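Local structure of extracellular solute-binding protein, family 1 (Bifidobacterium longum subsp. infantis ATCC 15697, 3OMB) at residues L372-K377 with V423-D428; Y399-D404 with A430-D435. The protein probably captures an extracellular solute, perhaps a carbohydrate, for an ABC importer, and carries a bound magnesium ion. All coordinates share one frame; numbering follows the deposited sequence.

Contact 1: L372-K377 with V423-D428; sequences LLYSEK and VGWIPD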
# COMPACT_ATOMS: atom_id res chain seq x y z
N LEU A 372 23.29 -1.54 10.59
CA LEU A 372 22.66 -1.89 11.86
C LEU A 372 21.13 -1.77 11.79
O LEU A 372 20.43 -2.55 12.43
CB LEU A 372 23.22 -1.05 13.02
CG LEU A 372 24.59 -1.43 13.59
CD1 LEU A 372 25.16 -0.32 14.46
CD2 LEU A 372 24.56 -2.73 14.38
N LEU A 373 20.62 -0.81 11.00
CA LEU A 373 19.17 -0.63 10.80
C LEU A 373 18.54 -1.85 10.14
O LEU A 373 17.39 -2.19 10.43
CB LEU A 373 18.86 0.64 10.00
CG LEU A 373 19.01 1.95 10.78
CD1 LEU A 373 19.09 3.09 9.81
CD2 LEU A 373 17.85 2.13 11.79
N TYR A 374 19.32 -2.54 9.31
CA TYR A 374 18.86 -3.76 8.65
C TYR A 374 19.12 -5.07 9.43
O TYR A 374 18.76 -6.16 8.97
CB TYR A 374 19.39 -3.83 7.21
CG TYR A 374 18.63 -2.90 6.27
CD1 TYR A 374 18.81 -1.51 6.33
CD2 TYR A 374 17.70 -3.40 5.35
CE1 TYR A 374 18.10 -0.65 5.48
CE2 TYR A 374 16.98 -2.54 4.50
CZ TYR A 374 17.18 -1.17 4.57
OH TYR A 374 16.49 -0.33 3.72
N SER A 375 19.69 -4.97 10.62
CA SER A 375 19.76 -6.16 11.48
C SER A 375 18.41 -6.45 12.12
O SER A 375 17.57 -5.56 12.27
CB SER A 375 20.81 -5.99 12.59
OG SER A 375 20.34 -5.09 13.56
N GLU A 376 18.21 -7.71 12.50
CA GLU A 376 16.95 -8.15 13.06
C GLU A 376 16.64 -7.37 14.34
O GLU A 376 15.49 -6.91 14.55
CB GLU A 376 17.02 -9.66 13.35
CG GLU A 376 15.69 -10.22 13.86
CD GLU A 376 15.71 -11.73 14.03
OE1 GLU A 376 16.52 -12.41 13.36
OE2 GLU A 376 14.91 -12.23 14.85
N LYS A 377 17.65 -7.19 15.18
CA LYS A 377 17.48 -6.48 16.43
C LYS A 377 16.88 -5.10 16.22
O LYS A 377 15.93 -4.72 16.91
CB LYS A 377 18.82 -6.38 17.18
CG LYS A 377 18.79 -5.41 18.35
CD LYS A 377 19.71 -5.86 19.47
CE LYS A 377 21.05 -5.20 19.35
NZ LYS A 377 22.00 -5.75 20.38
N VAL A 423 12.81 1.23 8.35
CA VAL A 423 13.75 1.11 7.27
C VAL A 423 14.70 0.02 7.74
O VAL A 423 15.53 0.23 8.62
CB VAL A 423 14.42 2.46 7.02
CG1 VAL A 423 15.47 2.36 5.96
CG2 VAL A 423 13.38 3.48 6.58
N GLY A 424 14.56 -1.17 7.18
CA GLY A 424 15.18 -2.37 7.72
C GLY A 424 14.38 -3.50 7.12
O GLY A 424 13.67 -3.29 6.14
N TRP A 425 14.50 -4.70 7.66
CA TRP A 425 13.72 -5.81 7.14
C TRP A 425 13.49 -6.84 8.23
O TRP A 425 14.35 -7.07 9.05
CB TRP A 425 14.38 -6.43 5.90
CG TRP A 425 15.60 -7.30 6.17
CD1 TRP A 425 16.80 -6.89 6.70
CD2 TRP A 425 15.73 -8.71 5.92
NE1 TRP A 425 17.66 -7.95 6.77
CE2 TRP A 425 17.03 -9.08 6.32
CE3 TRP A 425 14.87 -9.69 5.40
CZ2 TRP A 425 17.51 -10.40 6.21
CZ3 TRP A 425 15.35 -11.02 5.29
CH2 TRP A 425 16.65 -11.35 5.70
N ILE A 426 12.29 -7.42 8.26
CA ILE A 426 11.96 -8.47 9.21
C ILE A 426 12.20 -9.77 8.49
O ILE A 426 11.49 -10.07 7.51
CB ILE A 426 10.48 -8.44 9.67
CG1 ILE A 426 10.10 -7.08 10.29
CG2 ILE A 426 10.19 -9.60 10.68
CD1 ILE A 426 10.84 -6.75 11.53
N PRO A 427 13.19 -10.56 8.95
CA PRO A 427 13.59 -11.79 8.24
C PRO A 427 12.56 -12.91 8.44
O PRO A 427 11.82 -12.89 9.43
CB PRO A 427 14.92 -12.15 8.90
CG PRO A 427 14.77 -11.60 10.36
CD PRO A 427 13.94 -10.35 10.21
N ASP A 428 12.52 -13.87 7.50
CA ASP A 428 11.53 -14.95 7.58
C ASP A 428 11.70 -15.82 8.80
O ASP A 428 10.74 -16.45 9.28
CB ASP A 428 11.56 -15.83 6.35
CG ASP A 428 10.94 -15.16 5.13
OD1 ASP A 428 10.32 -14.08 5.28
OD2 ASP A 428 11.09 -15.73 4.02
O HOH W 1 16.79 -7.98 9.75
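Tyr374 lays one face of its ring on the backbone of Gly424, and this CH-pi contact is the heart of the meeting. Gly424 CA stands 3.6 Å from the ring centroid, only 10° off the ring normal. With CG anti to the carbonyl carbon (chi1 -76°), the ring runs back along the 423-425 chain. The glycine matters here: a side chain on Gly424 would run into Leu373 O, which instead receives a CA-H...O contact from Gly424 CA at 3.5 Å.

Apolar contacts extend the patch around the ring. Val423 CG1 lies 4.0 Å from Tyr374 CE1, while Trp425 CD1 comes up to the ring edge, 3.8 Å from Tyr374 CD2.

Farther along, Pro427 CG packs against the carboxylate end of Glu376, 3.6 Å from OE1, the two side chains meeting at about a right angle. That carboxylate is held from outside, OE2 by Tyr399 OH and OE1 by His397 ND1.

One water bridges the two chains, donating to Tyr374 O at 2.8 Å and to Trp425 O at 2.7 Å. That water also sits above the rim of the indole, whose NE1 edge faces Tyr374 O. Within its own segment, Ser375 OG donates to Leu372 O at 2.8 Å, in the carbonyl plane on a lone pair.

The turn between helices 363-373 and 376-384 thus lies alongside the loop that leads to strand 431-433. Tyr374 OH reaches Ala153 O, helix 126-134 touches Tyr374 and Trp425, and Leu354 of strand 352-356 meets Leu373, Tyr374 and Val423.

Contact 2: Y399-D404 with A430-D435; sequences YTVDND and ATIKGD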
# COMPACT_ATOMS: atom_id res chain seq x y z
N TYR A 399 9.45 -13.14 19.41
CA TYR A 399 9.00 -11.93 20.06
C TYR A 399 7.51 -12.03 20.37
O TYR A 399 6.75 -12.63 19.61
CB TYR A 399 9.30 -10.71 19.18
CG TYR A 399 10.70 -10.71 18.60
CD1 TYR A 399 11.76 -10.07 19.25
CD2 TYR A 399 10.97 -11.39 17.40
CE1 TYR A 399 13.05 -10.10 18.71
CE2 TYR A 399 12.24 -11.42 16.87
CZ TYR A 399 13.28 -10.77 17.51
OH TYR A 399 14.54 -10.81 16.96
N THR A 400 7.11 -11.44 21.49
CA THR A 400 5.69 -11.36 21.84
C THR A 400 5.33 -9.91 22.04
O THR A 400 6.00 -9.19 22.79
CB THR A 400 5.35 -12.19 23.11
OG1 THR A 400 5.65 -13.57 22.87
CG2 THR A 400 3.85 -12.05 23.48
N VAL A 401 4.28 -9.48 21.35
CA VAL A 401 3.74 -8.13 21.51
C VAL A 401 2.68 -8.12 22.61
O VAL A 401 1.84 -9.02 22.68
CB VAL A 401 3.13 -7.61 20.19
CG1 VAL A 401 2.55 -6.21 20.37
CG2 VAL A 401 4.17 -7.61 19.08
N ASP A 402 2.74 -7.11 23.46
CA ASP A 402 1.71 -6.85 24.45
C ASP A 402 0.74 -5.81 23.89
O ASP A 402 1.03 -4.61 23.87
CB ASP A 402 2.34 -6.35 25.74
CG ASP A 402 1.30 -5.96 26.79
OD1 ASP A 402 1.70 -5.87 27.97
OD2 ASP A 402 0.11 -5.73 26.44
N ASN A 403 -0.42 -6.28 23.47
CA ASN A 403 -1.37 -5.49 22.70
C ASN A 403 -2.09 -4.36 23.38
O ASN A 403 -2.32 -3.31 22.76
CB ASN A 403 -2.38 -6.42 22.08
CG ASN A 403 -1.97 -6.83 20.75
OD1 ASN A 403 -1.89 -5.99 19.85
ND2 ASN A 403 -1.63 -8.11 20.58
N ASP A 404 -2.46 -4.60 24.64
CA ASP A 404 -3.02 -3.58 25.51
C ASP A 404 -2.09 -2.39 25.48
O ASP A 404 -2.52 -1.25 25.27
CB ASP A 404 -3.08 -4.09 26.95
CG ASP A 404 -4.06 -5.23 27.15
OD1 ASP A 404 -4.70 -5.70 26.17
OD2 ASP A 404 -4.18 -5.67 28.32
N ALA A 430 12.13 -14.81 11.73
CA ALA A 430 11.50 -14.17 12.89
C ALA A 430 10.03 -14.54 13.03
O ALA A 430 9.28 -14.49 12.06
CB ALA A 430 11.64 -12.69 12.83
N THR A 431 9.64 -14.92 14.25
CA THR A 431 8.26 -15.22 14.61
C THR A 431 7.83 -14.18 15.64
O THR A 431 8.42 -14.09 16.72
CB THR A 431 8.08 -16.67 15.19
OG1 THR A 431 8.58 -17.62 14.25
CG2 THR A 431 6.59 -16.98 15.47
N ILE A 432 6.83 -13.39 15.27
CA ILE A 432 6.23 -12.37 16.15
C ILE A 432 4.82 -12.80 16.55
O ILE A 432 3.95 -12.99 15.69
CB ILE A 432 6.18 -11.01 15.45
CG1 ILE A 432 7.60 -10.54 15.08
CG2 ILE A 432 5.51 -9.98 16.35
CD1 ILE A 432 7.66 -9.40 14.08
N LYS A 433 4.60 -12.95 17.85
CA LYS A 433 3.28 -13.25 18.41
C LYS A 433 2.57 -11.96 18.86
O LYS A 433 3.18 -11.10 19.48
CB LYS A 433 3.45 -14.23 19.58
CG LYS A 433 2.21 -14.50 20.41
CD LYS A 433 2.51 -15.49 21.55
CE LYS A 433 1.24 -15.83 22.34
NZ LYS A 433 1.54 -16.34 23.72
N GLY A 434 1.29 -11.82 18.53
CA GLY A 434 0.46 -10.70 19.01
C GLY A 434 0.43 -9.44 18.17
O GLY A 434 -0.08 -8.42 18.64
N ASP A 435 0.98 -9.46 16.95
CA ASP A 435 0.79 -8.33 16.02
C ASP A 435 -0.60 -8.52 15.42
O ASP A 435 -0.76 -9.21 14.42
CB ASP A 435 1.88 -8.30 14.93
CG ASP A 435 1.71 -7.12 13.91
OD1 ASP A 435 0.66 -6.42 13.94
OD2 ASP A 435 2.62 -6.89 13.07
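Three backbone bonds zip Tyr399-Val401 and Thr431-Lys433 together in parallel: Lys433 N to Tyr399 O (2.8 Å), nearly straight at 178°, Val401 N to Lys433 O (2.7 Å) and Tyr399 N to Thr431 O (3.0 Å). Past the strand ends Asn403 ND2 donates to Gly434 O, in the carbonyl plane on a lone pair, though the oxygen sits 22° out of the asparagine's amide plane; the modelled length of 2.5 Å is doubtfully short. An alanine here would probably leave Gly434 O without this donor and open a gap between the first turn of helix 403-411 and Gly434. Gly434 turns the chain with a positive phi of 90°, where a side chain would strike Val401 O.

On one face of the sheet, Val401 CG2 meets Ile432 CG2 at 3.9 Å, and Tyr399 CD2 lies 4.2 Å from Ile432 CG1. The Tyr399 ring carries on past Ile432 until its edge meets Ala430 CB. On the other face Thr400 and Lys433 run side by side, OG1 against CD at 3.9 Å, the lysine chain extended past CG.

The two strands bracket helix 403-411 in a beta-alpha-beta unit. Strand 398-401 takes the middle of the three-stranded sheet, with 391-395 antiparallel on its far side, and Leu384 of helix 376-384 packs on both Val401 and Ile432.

Both contacts draw on the same stretch of chain after helix 403-411: residues 423-428 pass the helix-helix turn of contact 1, then 430-435 become the edge strand of contact 2. Contact 1 is mostly buried and rests on ring, glycine and proline packing with a water between carbonyls; contact 2 is partly exposed and relies on direct backbone bonding of a parallel ladder. Glu376 joins them, its OE2 probably hydrogen-bonded to Tyr399 OH at 2.6 Å, and Ile426 packs on Ile432. Helix 376-384 is common ground, starting in contact 1 and covering one face of the sheet in contact 2. Both lie away from the magnesium site.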